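Local coordinates for Non-sulfated chondroitin lyase E66 (PDB 3VSN), which acts as a chondroitin lyase in the baculovirus envelope, is essential for oral infectivity and may digest the chondroitin sulfate barrier of the host midgut's peritrophic matrix, at residues A[120-130]-A[174-185]; A[512-520]-A[563-571]. One frame throughout, in Å; residues are numbered along the deposited sequence.

Contact 1: residues A[120-130]-A[174-185]; sequences LPDPPPHQQAP and LYLPTAVNSMGW
Proline rings and backbone pack against aromatic side chains here, joining the loop between helices 103-119 and 138-154 to the end of helix 161-175 and the hairpin turn beyond it, in the N-terminal helical domain of this polysaccharide lyase. Tyr175, the last residue of its helix, is the main insert. Pro124 CB sits over one face of the ring, 3.9 Å from the centroid and 14° off the normal, a CH-pi contact, while Leu120, Pro125 and Pro130 approach obliquely. At the end of the ring the phenol OH donates to Pro121 O at 2.8 Å, in the carbonyl plane and on a lone pair. Leu174, one residue earlier, lays CD2 against Pro124 CD.

The second grip is on the type I' turn Ser182-Trp185. Gln127 N donates to Met183 O (2.8 Å), approaching from above the carbonyl plane rather than on a lone pair. Met183 SD lies 3.7 Å from Pro130 CD. Gln127 CA covers one face of the six-membered ring of Trp185, 3.6 Å from the centroid; that indole also meets Trp137, and its side chain is about 8 Å from the side chain of the catalytic Asn191. Ser182 OG ties the turn back to the helix end, donating to Tyr175 O at 2.7 Å.

Two hydrogen bonds thus fix the Tyr175 hydroxyl and the turn, while the rest is van der Waals and CH-pi packing of prolines, Leu174, Met183 and the Gln127 backbone, and the buried Gln128 O is left with no partner.

Contact 2: residues A[512-520]-A[563-571]; sequences HRVPITNIN and DSLRAFRVN
The guanidinium of Arg569 is approached obliquely by Asn518 CB, and the firmer touch is one step back along the chain, Asn518 CB to Arg569 CD at 3.8 Å. Beyond that carbon the charge is spoken for by Asp573, to which NH2 makes a salt bridge. The guanidinium groups of Arg513 and Arg566 turn to their own surroundings and not to the other segment. Pro515 CA stands over one face of the Arg513 group, displaced toward its rim, and Arg513 NH1 bonds to Val521 O. Arg566 holds Leu565 O almost in its own plane (5° out) through NH1 at 2.9 Å.

Between the backbones the link is made by water. Water 1 donates to Pro515 O and accepts from Ala567 N; water 3 accepts from Thr517 N and donates to Ala567 O; water 2 donates to Thr517 O and accepts from Arg569 N at 2.9 Å. The two segments run the same way, and these bridges follow the bonding pattern of parallel strands with a water put in each rung. The waters join strand 566-569, at the edge of one seven-stranded antiparallel sheet, to the loop that continues strand 509-513 of another.

Beneath the waters lies an apolar layer. Ile516 lays both CG1 and CD1 against Ala567 CB, each at 3.9 Å; its CG2, anti to the backbone N, reaches Arg569 N at 3.5 Å. Val514 CG1 meets Leu565 CD2 at 4.1 Å, the two side chains crossing at about a right angle, and Phe454 of strand 452-461 touches Val514, Leu565 and Ala567. A type II turn, Ile516 to Ile519, then swings Ile519 CD1 to within 4.1 Å of Arg569 CB.

Contact 1 closes before contact 2 opens along the chain, and the two share no helix, strand or sheet. Their centres lie 66 Å apart, on opposite sides of the chain's centre, with about 52 Å between nearest atoms. Contact 1 belongs to the alpha-helical part, the alpha/alpha toroid, where it ties the loop after helix 103-119 to the end of helix 161-175; its hairpin end, at Trp185, comes near the catalytic Asn191. Contact 2 lies in the beta-rich part, away from the annotated sites, and joins the loop continuing strand 509-513 to edge strand 566-569 of a second sheet. Each therefore fastens a different region of the same single-chain enzyme, with no direct touch between them.

Contact 1: residues A[120-130]-A[174-185]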
loop_
_atom_site.group_PDB
_atom_site.type_symbol
_atom_site.label_atom_id
_atom_site.label_comp_id
_atom_site.label_asym_id
_atom_site.label_seq_id
_atom_site.Cartn_x
_atom_site.Cartn_y
_atom_site.Cartn_z
ATOM N N LEU A 120 -4.590 21.697 -32.068
ATOM C CA LEU A 120 -5.644 22.044 -31.113
ATOM C C LEU A 120 -6.687 22.994 -31.707
ATOM O O LEU A 120 -6.329 24.036 -32.262
ATOM C CB LEU A 120 -5.048 22.645 -29.829
ATOM C CG LEU A 120 -4.233 21.740 -28.896
ATOM C CD1 LEU A 120 -3.586 22.568 -27.794
ATOM C CD2 LEU A 120 -5.091 20.635 -28.295
ATOM N N PRO A 121 -7.981 22.627 -31.603
ATOM C CA PRO A 121 -9.078 23.497 -32.024
ATOM C C PRO A 121 -9.135 24.807 -31.244
ATOM O O PRO A 121 -8.882 24.831 -30.033
ATOM C CB PRO A 121 -10.325 22.662 -31.724
ATOM C CG PRO A 121 -9.858 21.253 -31.818
ATOM C CD PRO A 121 -8.457 21.269 -31.277
ATOM N N ASP A 122 -9.459 25.880 -31.957
ATOM C CA ASP A 122 -9.640 27.201 -31.380
ATOM C C ASP A 122 -10.895 27.788 -32.032
ATOM O O ASP A 122 -10.900 28.034 -33.239
ATOM C CB ASP A 122 -8.409 28.069 -31.668
ATOM C CG ASP A 122 -8.394 29.374 -30.884
ATOM O OD1 ASP A 122 -7.348 30.051 -30.910
ATOM O OD2 ASP A 122 -9.401 29.736 -30.241
ATOM N N PRO A 123 -11.971 28.001 -31.245
ATOM C CA PRO A 123 -12.080 27.825 -29.791
ATOM C C PRO A 123 -12.082 26.349 -29.361
ATOM O O PRO A 123 -12.368 25.475 -30.184
ATOM C CB PRO A 123 -13.427 28.480 -29.467
ATOM C CG PRO A 123 -14.235 28.283 -30.702
ATOM C CD PRO A 123 -13.266 28.377 -31.849
ATOM N N PRO A 124 -11.759 26.070 -28.078
ATOM C CA PRO A 124 -11.772 24.687 -27.597
ATOM C C PRO A 124 -13.180 24.085 -27.661
ATOM O O PRO A 124 -14.162 24.831 -27.632
ATOM C CB PRO A 124 -11.312 24.816 -26.139
ATOM C CG PRO A 124 -11.647 26.218 -25.757
ATOM C CD PRO A 124 -11.399 27.018 -27.003
ATOM N N PRO A 125 -13.284 22.746 -27.758
ATOM C CA PRO A 125 -14.610 22.124 -27.801
ATOM C C PRO A 125 -15.370 22.290 -26.485
ATOM O O PRO A 125 -14.755 22.440 -25.425
ATOM C CB PRO A 125 -14.299 20.645 -28.054
ATOM C CG PRO A 125 -12.904 20.453 -27.568
ATOM C CD PRO A 125 -12.197 21.750 -27.823
ATOM N N HIS A 126 -16.697 22.292 -26.565
ATOM C CA HIS A 126 -17.527 22.288 -25.372
ATOM C C HIS A 126 -18.053 20.906 -25.115
ATOM O O HIS A 126 -18.867 20.381 -25.881
ATOM C CB HIS A 126 -18.664 23.298 -25.464
ATOM C CG HIS A 126 -19.542 23.329 -24.237
ATOM N ND1 HIS A 126 -20.684 22.620 -24.144
ATOM C CD2 HIS A 126 -19.398 24.001 -23.024
ATOM C CE1 HIS A 126 -21.247 22.832 -22.940
ATOM N NE2 HIS A 126 -20.460 23.679 -22.255
ATOM N N GLN A 127 -17.565 20.314 -24.026
ATOM C CA GLN A 127 -17.953 18.973 -23.570
ATOM C C GLN A 127 -17.786 17.847 -24.602
ATOM O O GLN A 127 -18.606 16.927 -24.684
ATOM C CB GLN A 127 -19.350 18.984 -22.929
ATOM C CG GLN A 127 -19.406 19.832 -21.665
ATOM C CD GLN A 127 -20.713 19.717 -20.900
ATOM O OE1 GLN A 127 -20.796 20.128 -19.743
ATOM N NE2 GLN A 127 -21.735 19.162 -21.537
ATOM N N GLN A 128 -16.708 17.937 -25.380
ATOM C CA GLN A 128 -16.231 16.834 -26.216
ATOM C C GLN A 128 -14.708 16.878 -26.252
ATOM O O GLN A 128 -14.106 17.923 -25.996
ATOM C CB GLN A 128 -16.745 16.919 -27.663
ATOM C CG GLN A 128 -18.108 17.590 -27.877
ATOM C CD GLN A 128 -18.432 17.754 -29.355
ATOM O OE1 GLN A 128 -17.755 17.193 -30.223
ATOM N NE2 GLN A 128 -19.472 18.526 -29.650
ATOM N N ALA A 129 -14.089 15.745 -26.572
ATOM C CA ALA A 129 -12.665 15.714 -26.877
ATOM C C ALA A 129 -12.457 16.375 -28.241
ATOM O O ALA A 129 -13.308 16.237 -29.123
ATOM C CB ALA A 129 -12.152 14.281 -26.889
ATOM N N PRO A 130 -11.344 17.117 -28.413
ATOM C CA PRO A 130 -11.049 17.736 -29.716
ATOM C C PRO A 130 -10.988 16.737 -30.876
ATOM O O PRO A 130 -11.385 17.074 -31.992
ATOM C CB PRO A 130 -9.683 18.411 -29.509
ATOM C CG PRO A 130 -9.251 18.087 -28.120
ATOM C CD PRO A 130 -10.439 17.597 -27.354
ATOM N N LEU A 174 -7.117 28.868 -22.951
ATOM C CA LEU A 174 -8.274 28.266 -23.601
ATOM C C LEU A 174 -8.689 26.932 -22.977
ATOM O O LEU A 174 -9.864 26.735 -22.669
ATOM C CB LEU A 174 -8.023 28.079 -25.100
ATOM C CG LEU A 174 -7.967 29.310 -26.013
ATOM C CD1 LEU A 174 -7.701 28.857 -27.438
ATOM C CD2 LEU A 174 -9.246 30.136 -25.951
ATOM N N TYR A 175 -7.727 26.025 -22.795
ATOM C CA TYR A 175 -8.028 24.643 -22.400
ATOM C C TYR A 175 -8.102 24.399 -20.894
ATOM O O TYR A 175 -8.690 23.411 -20.449
ATOM C CB TYR A 175 -7.059 23.668 -23.072
ATOM C CG TYR A 175 -7.458 23.371 -24.495
ATOM C CD1 TYR A 175 -7.132 24.253 -25.528
ATOM C CD2 TYR A 175 -8.188 22.226 -24.808
ATOM C CE1 TYR A 175 -7.512 23.994 -26.832
ATOM C CE2 TYR A 175 -8.570 21.956 -26.114
ATOM C CZ TYR A 175 -8.229 22.844 -27.119
ATOM O OH TYR A 175 -8.607 22.587 -28.413
ATOM N N LEU A 176 -7.511 25.305 -20.125
ATOM C CA LEU A 176 -7.549 25.240 -18.670
ATOM C C LEU A 176 -7.821 26.649 -18.123
ATOM O O LEU A 176 -6.964 27.241 -17.459
ATOM C CB LEU A 176 -6.223 24.668 -18.148
ATOM C CG LEU A 176 -6.079 24.149 -16.715
ATOM C CD1 LEU A 176 -7.101 23.062 -16.413
ATOM C CD2 LEU A 176 -4.665 23.626 -16.495
ATOM N N PRO A 177 -9.020 27.203 -18.422
ATOM C CA PRO A 177 -9.328 28.604 -18.089
ATOM C C PRO A 177 -9.376 28.892 -16.586
ATOM O O PRO A 177 -9.120 30.025 -16.171
ATOM C CB PRO A 177 -10.700 28.829 -18.732
ATOM C CG PRO A 177 -11.300 27.472 -18.855
ATOM C CD PRO A 177 -10.151 26.544 -19.104
ATOM N N THR A 178 -9.726 27.882 -15.791
ATOM C CA THR A 178 -9.586 27.945 -14.336
ATOM C C THR A 178 -8.861 26.683 -13.865
ATOM O O THR A 178 -8.582 25.790 -14.664
ATOM C CB THR A 178 -10.943 28.047 -13.601
ATOM O OG1 THR A 178 -11.587 26.768 -13.602
ATOM C CG2 THR A 178 -11.860 29.098 -14.239
ATOM N N ALA A 179 -8.570 26.614 -12.568
ATOM C CA ALA A 179 -7.923 25.447 -11.968
ATOM C C ALA A 179 -8.767 24.168 -12.044
ATOM O O ALA A 179 -8.227 23.056 -11.997
ATOM C CB ALA A 179 -7.552 25.748 -10.525
ATOM N N VAL A 180 -10.085 24.329 -12.171
ATOM C CA VAL A 180 -11.016 23.197 -12.076
ATOM C C VAL A 180 -11.960 23.044 -13.276
ATOM O O VAL A 180 -12.890 22.233 -13.243
ATOM C CB VAL A 180 -11.838 23.245 -10.763
ATOM C CG1 VAL A 180 -10.930 23.068 -9.555
ATOM C CG2 VAL A 180 -12.636 24.540 -10.657
ATOM N N ASN A 181 -11.714 23.814 -14.334
ATOM C CA ASN A 181 -12.554 23.766 -15.525
ATOM C C ASN A 181 -11.726 23.526 -16.776
ATOM O O ASN A 181 -10.700 24.173 -16.984
ATOM C CB ASN A 181 -13.367 25.056 -15.670
ATOM C CG ASN A 181 -14.405 25.222 -14.575
ATOM O OD1 ASN A 181 -15.476 24.621 -14.625
ATOM N ND2 ASN A 181 -14.100 26.055 -13.590
ATOM N N SER A 182 -12.174 22.583 -17.598
ATOM C CA SER A 182 -11.530 22.303 -18.873
ATOM C C SER A 182 -12.541 21.783 -19.880
ATOM O O SER A 182 -13.295 20.852 -19.588
ATOM C CB SER A 182 -10.391 21.297 -18.700
ATOM O OG SER A 182 -9.786 20.986 -19.945
ATOM N N MET A 183 -12.546 22.404 -21.061
ATOM C CA MET A 183 -13.397 22.012 -22.191
ATOM C C MET A 183 -14.874 21.843 -21.808
ATOM O O MET A 183 -15.534 20.895 -22.238
ATOM C CB MET A 183 -12.847 20.754 -22.881
ATOM C CG MET A 183 -11.347 20.799 -23.156
ATOM S SD MET A 183 -10.717 19.471 -24.204
ATOM C CE MET A 183 -11.089 18.016 -23.225
ATOM N N GLY A 184 -15.377 22.768 -20.993
ATOM C CA GLY A 184 -16.793 22.792 -20.615
ATOM C C GLY A 184 -17.187 21.905 -19.445
ATOM O O GLY A 184 -18.369 21.806 -19.112
ATOM N N TRP A 185 -16.203 21.262 -18.817
ATOM C CA TRP A 185 -16.453 20.396 -17.666
ATOM C C TRP A 185 -15.834 20.917 -16.403
ATOM O O TRP A 185 -14.703 21.407 -16.409
ATOM C CB TRP A 185 -15.901 19.002 -17.911
ATOM C CG TRP A 185 -16.707 18.111 -18.824
ATOM C CD1 TRP A 185 -17.992 17.612 -18.616
ATOM C CD2 TRP A 185 -16.275 17.531 -20.103
ATOM N NE1 TRP A 185 -18.379 16.806 -19.660
ATOM C CE2 TRP A 185 -17.395 16.713 -20.582
ATOM C CE3 TRP A 185 -15.118 17.614 -20.875
ATOM C CZ2 TRP A 185 -17.335 16.016 -21.780
ATOM C CZ3 TRP A 185 -15.069 16.908 -22.082
ATOM C CH2 TRP A 185 -16.152 16.127 -22.522
#

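Contact 2: residues A[512-520]-A[563-571]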
loop_
_atom_site.group_PDB
_atom_site.type_symbol
_atom_site.label_atom_id
_atom_site.label_comp_id
_atom_site.label_asym_id
_atom_site.label_seq_id
_atom_site.Cartn_x
_atom_site.Cartn_y
_atom_site.Cartn_z
ATOM N N HIS A 512 9.730 -22.647 8.816
ATOM C CA HIS A 512 9.800 -23.683 9.843
ATOM C C HIS A 512 8.438 -23.907 10.441
ATOM O O HIS A 512 7.655 -22.966 10.583
ATOM C CB HIS A 512 10.759 -23.271 10.959
ATOM C CG HIS A 512 12.198 -23.144 10.517
ATOM N ND1 HIS A 512 13.024 -24.201 10.437
ATOM C CD2 HIS A 512 12.939 -22.036 10.126
ATOM C CE1 HIS A 512 14.236 -23.792 10.019
ATOM N NE2 HIS A 512 14.181 -22.466 9.827
ATOM N N ARG A 513 8.147 -25.154 10.797
ATOM C CA ARG A 513 6.963 -25.481 11.585
ATOM C C ARG A 513 7.252 -25.093 13.039
ATOM O O ARG A 513 8.382 -25.229 13.504
ATOM C CB ARG A 513 6.648 -26.980 11.461
ATOM C CG ARG A 513 5.613 -27.538 12.432
ATOM C CD ARG A 513 5.368 -29.024 12.173
ATOM N NE ARG A 513 4.472 -29.607 13.170
ATOM C CZ ARG A 513 4.876 -30.179 14.303
ATOM N NH1 ARG A 513 3.984 -30.670 15.151
ATOM N NH2 ARG A 513 6.172 -30.266 14.590
ATOM N N VAL A 514 6.241 -24.584 13.737
ATOM C CA VAL A 514 6.371 -24.271 15.162
ATOM C C VAL A 514 5.403 -25.151 15.962
ATOM O O VAL A 514 4.197 -24.888 15.982
ATOM C CB VAL A 514 6.124 -22.770 15.461
ATOM C CG1 VAL A 514 6.240 -22.487 16.956
ATOM C CG2 VAL A 514 7.097 -21.894 14.683
ATOM N N PRO A 515 5.924 -26.217 16.604
ATOM C CA PRO A 515 5.023 -27.032 17.416
ATOM C C PRO A 515 4.627 -26.309 18.696
ATOM O O PRO A 515 5.401 -25.502 19.223
ATOM C CB PRO A 515 5.858 -28.278 17.737
ATOM C CG PRO A 515 7.278 -27.819 17.646
ATOM C CD PRO A 515 7.294 -26.765 16.568
ATOM N N ILE A 516 3.411 -26.569 19.161
ATOM C CA ILE A 516 2.947 -26.071 20.449
ATOM C C ILE A 516 2.257 -27.236 21.140
ATOM O O ILE A 516 1.256 -27.750 20.651
ATOM C CB ILE A 516 1.956 -24.889 20.317
ATOM C CG1 ILE A 516 2.549 -23.758 19.457
ATOM C CG2 ILE A 516 1.563 -24.377 21.702
ATOM C CD1 ILE A 516 1.608 -22.595 19.199
ATOM N N THR A 517 2.800 -27.662 22.274
ATOM C CA THR A 517 2.229 -28.791 23.000
ATOM C C THR A 517 0.759 -28.509 23.307
ATOM O O THR A 517 0.408 -27.409 23.741
ATOM C CB THR A 517 3.026 -29.102 24.278
ATOM O OG1 THR A 517 4.418 -29.189 23.949
ATOM C CG2 THR A 517 2.568 -30.425 24.903
ATOM N N ASN A 518 -0.089 -29.500 23.028
ATOM C CA ASN A 518 -1.540 -29.425 23.243
ATOM C C ASN A 518 -2.326 -28.652 22.175
ATOM O O ASN A 518 -3.522 -28.419 22.335
ATOM C CB ASN A 518 -1.879 -28.922 24.660
ATOM C CG ASN A 518 -1.338 -29.835 25.742
ATOM O OD1 ASN A 518 -0.636 -29.390 26.654
ATOM N ND2 ASN A 518 -1.649 -31.119 25.640
ATOM N N ILE A 519 -1.646 -28.263 21.096
ATOM C CA ILE A 519 -2.289 -27.684 19.912
ATOM C C ILE A 519 -1.865 -28.519 18.706
ATOM O O ILE A 519 -0.685 -28.834 18.552
ATOM C CB ILE A 519 -1.887 -26.205 19.703
ATOM C CG1 ILE A 519 -2.429 -25.345 20.852
ATOM C CG2 ILE A 519 -2.371 -25.688 18.347
ATOM C CD1 ILE A 519 -2.090 -23.875 20.747
ATOM N N ASN A 520 -2.820 -28.888 17.860
ATOM C CA ASN A 520 -2.487 -29.645 16.658
ATOM C C ASN A 520 -1.800 -28.776 15.605
ATOM O O ASN A 520 -2.380 -27.811 15.107
ATOM C CB ASN A 520 -3.716 -30.327 16.059
ATOM C CG ASN A 520 -3.350 -31.313 14.973
ATOM O OD1 ASN A 520 -3.493 -31.027 13.786
ATOM N ND2 ASN A 520 -2.819 -32.468 15.370
ATOM N N ASP A 563 16.668 -18.079 14.637
ATOM C CA ASP A 563 16.354 -17.796 16.035
ATOM C C ASP A 563 15.846 -19.054 16.724
ATOM O O ASP A 563 15.617 -20.074 16.072
ATOM C CB ASP A 563 15.311 -16.680 16.131
ATOM C CG ASP A 563 14.003 -17.045 15.454
ATOM O OD1 ASP A 563 13.332 -17.990 15.921
ATOM O OD2 ASP A 563 13.648 -16.392 14.451
ATOM N N SER A 564 15.653 -18.971 18.035
ATOM C CA SER A 564 15.159 -20.106 18.805
ATOM C C SER A 564 13.778 -19.823 19.396
ATOM O O SER A 564 13.506 -20.140 20.556
ATOM C CB SER A 564 16.165 -20.476 19.898
ATOM O OG SER A 564 17.423 -20.798 19.321
ATOM N N LEU A 565 12.902 -19.233 18.587
ATOM C CA LEU A 565 11.542 -18.927 19.022
ATOM C C LEU A 565 10.819 -20.183 19.519
ATOM O O LEU A 565 10.894 -21.241 18.896
ATOM C CB LEU A 565 10.756 -18.266 17.882
ATOM C CG LEU A 565 9.291 -17.891 18.122
ATOM C CD1 LEU A 565 8.913 -16.695 17.261
ATOM C CD2 LEU A 565 8.368 -19.073 17.839
ATOM N N ARG A 566 10.132 -20.052 20.651
ATOM C CA ARG A 566 9.270 -21.109 21.169
ATOM C C ARG A 566 7.901 -20.519 21.491
ATOM O O ARG A 566 7.792 -19.332 21.797
ATOM C CB ARG A 566 9.887 -21.756 22.417
ATOM C CG ARG A 566 11.265 -22.380 22.216
ATOM C CD ARG A 566 11.212 -23.640 21.355
ATOM N NE ARG A 566 12.532 -24.258 21.193
ATOM C CZ ARG A 566 13.387 -23.989 20.206
ATOM N NH1 ARG A 566 13.079 -23.105 19.259
ATOM N NH2 ARG A 566 14.561 -24.611 20.164
ATOM N N ALA A 567 6.860 -21.343 21.401
ATOM C CA ALA A 567 5.508 -20.909 21.738
ATOM C C ALA A 567 4.839 -21.942 22.632
ATOM O O ALA A 567 5.128 -23.135 22.541
ATOM C CB ALA A 567 4.680 -20.660 20.486
ATOM N N PHE A 568 3.947 -21.475 23.498
ATOM C CA PHE A 568 3.355 -22.324 24.524
ATOM C C PHE A 568 1.878 -22.032 24.671
ATOM O O PHE A 568 1.449 -20.879 24.571
ATOM C CB PHE A 568 4.031 -22.091 25.879
ATOM C CG PHE A 568 5.531 -22.223 25.854
ATOM C CD1 PHE A 568 6.137 -23.466 25.997
ATOM C CD2 PHE A 568 6.339 -21.098 25.703
ATOM C CE1 PHE A 568 7.519 -23.589 25.980
ATOM C CE2 PHE A 568 7.723 -21.214 25.689
ATOM C CZ PHE A 568 8.313 -22.461 25.830
ATOM N N ARG A 569 1.104 -23.090 24.895
ATOM C CA ARG A 569 -0.279 -22.959 25.318
ATOM C C ARG A 569 -0.250 -23.011 26.847
ATOM O O ARG A 569 0.011 -24.066 27.434
ATOM C CB ARG A 569 -1.124 -24.093 24.736
ATOM C CG ARG A 569 -2.593 -24.050 25.124
ATOM C CD ARG A 569 -3.254 -25.401 24.913
ATOM N NE ARG A 569 -4.544 -25.493 25.602
ATOM C CZ ARG A 569 -4.710 -25.932 26.847
ATOM N NH1 ARG A 569 -3.670 -26.328 27.570
ATOM N NH2 ARG A 569 -5.928 -25.972 27.375
ATOM N N VAL A 570 -0.488 -21.868 27.487
ATOM C CA VAL A 570 -0.319 -21.758 28.942
ATOM C C VAL A 570 -1.628 -22.009 29.693
ATOM O O VAL A 570 -2.447 -21.101 29.857
ATOM C CB VAL A 570 0.316 -20.406 29.358
ATOM C CG1 VAL A 570 0.547 -20.353 30.867
ATOM C CG2 VAL A 570 1.629 -20.181 28.620
ATOM N N ASN A 571 -1.814 -23.258 30.125
ATOM C CA ASN A 571 -2.932 -23.675 30.999
ATOM C C ASN A 571 -4.324 -23.719 30.369
ATOM O O ASN A 571 -5.038 -24.713 30.505
ATOM C CB ASN A 571 -2.973 -22.843 32.293
ATOM C CG ASN A 571 -1.782 -23.105 33.197
ATOM O OD1 ASN A 571 -1.184 -24.177 33.156
ATOM N ND2 ASN A 571 -1.441 -22.123 34.029
HETATM O O HOH W 1 7.601 -23.969 20.030
HETATM O O HOH W 2 2.303 -25.673 25.175
HETATM O O HOH W 3 4.751 -25.754 23.568
#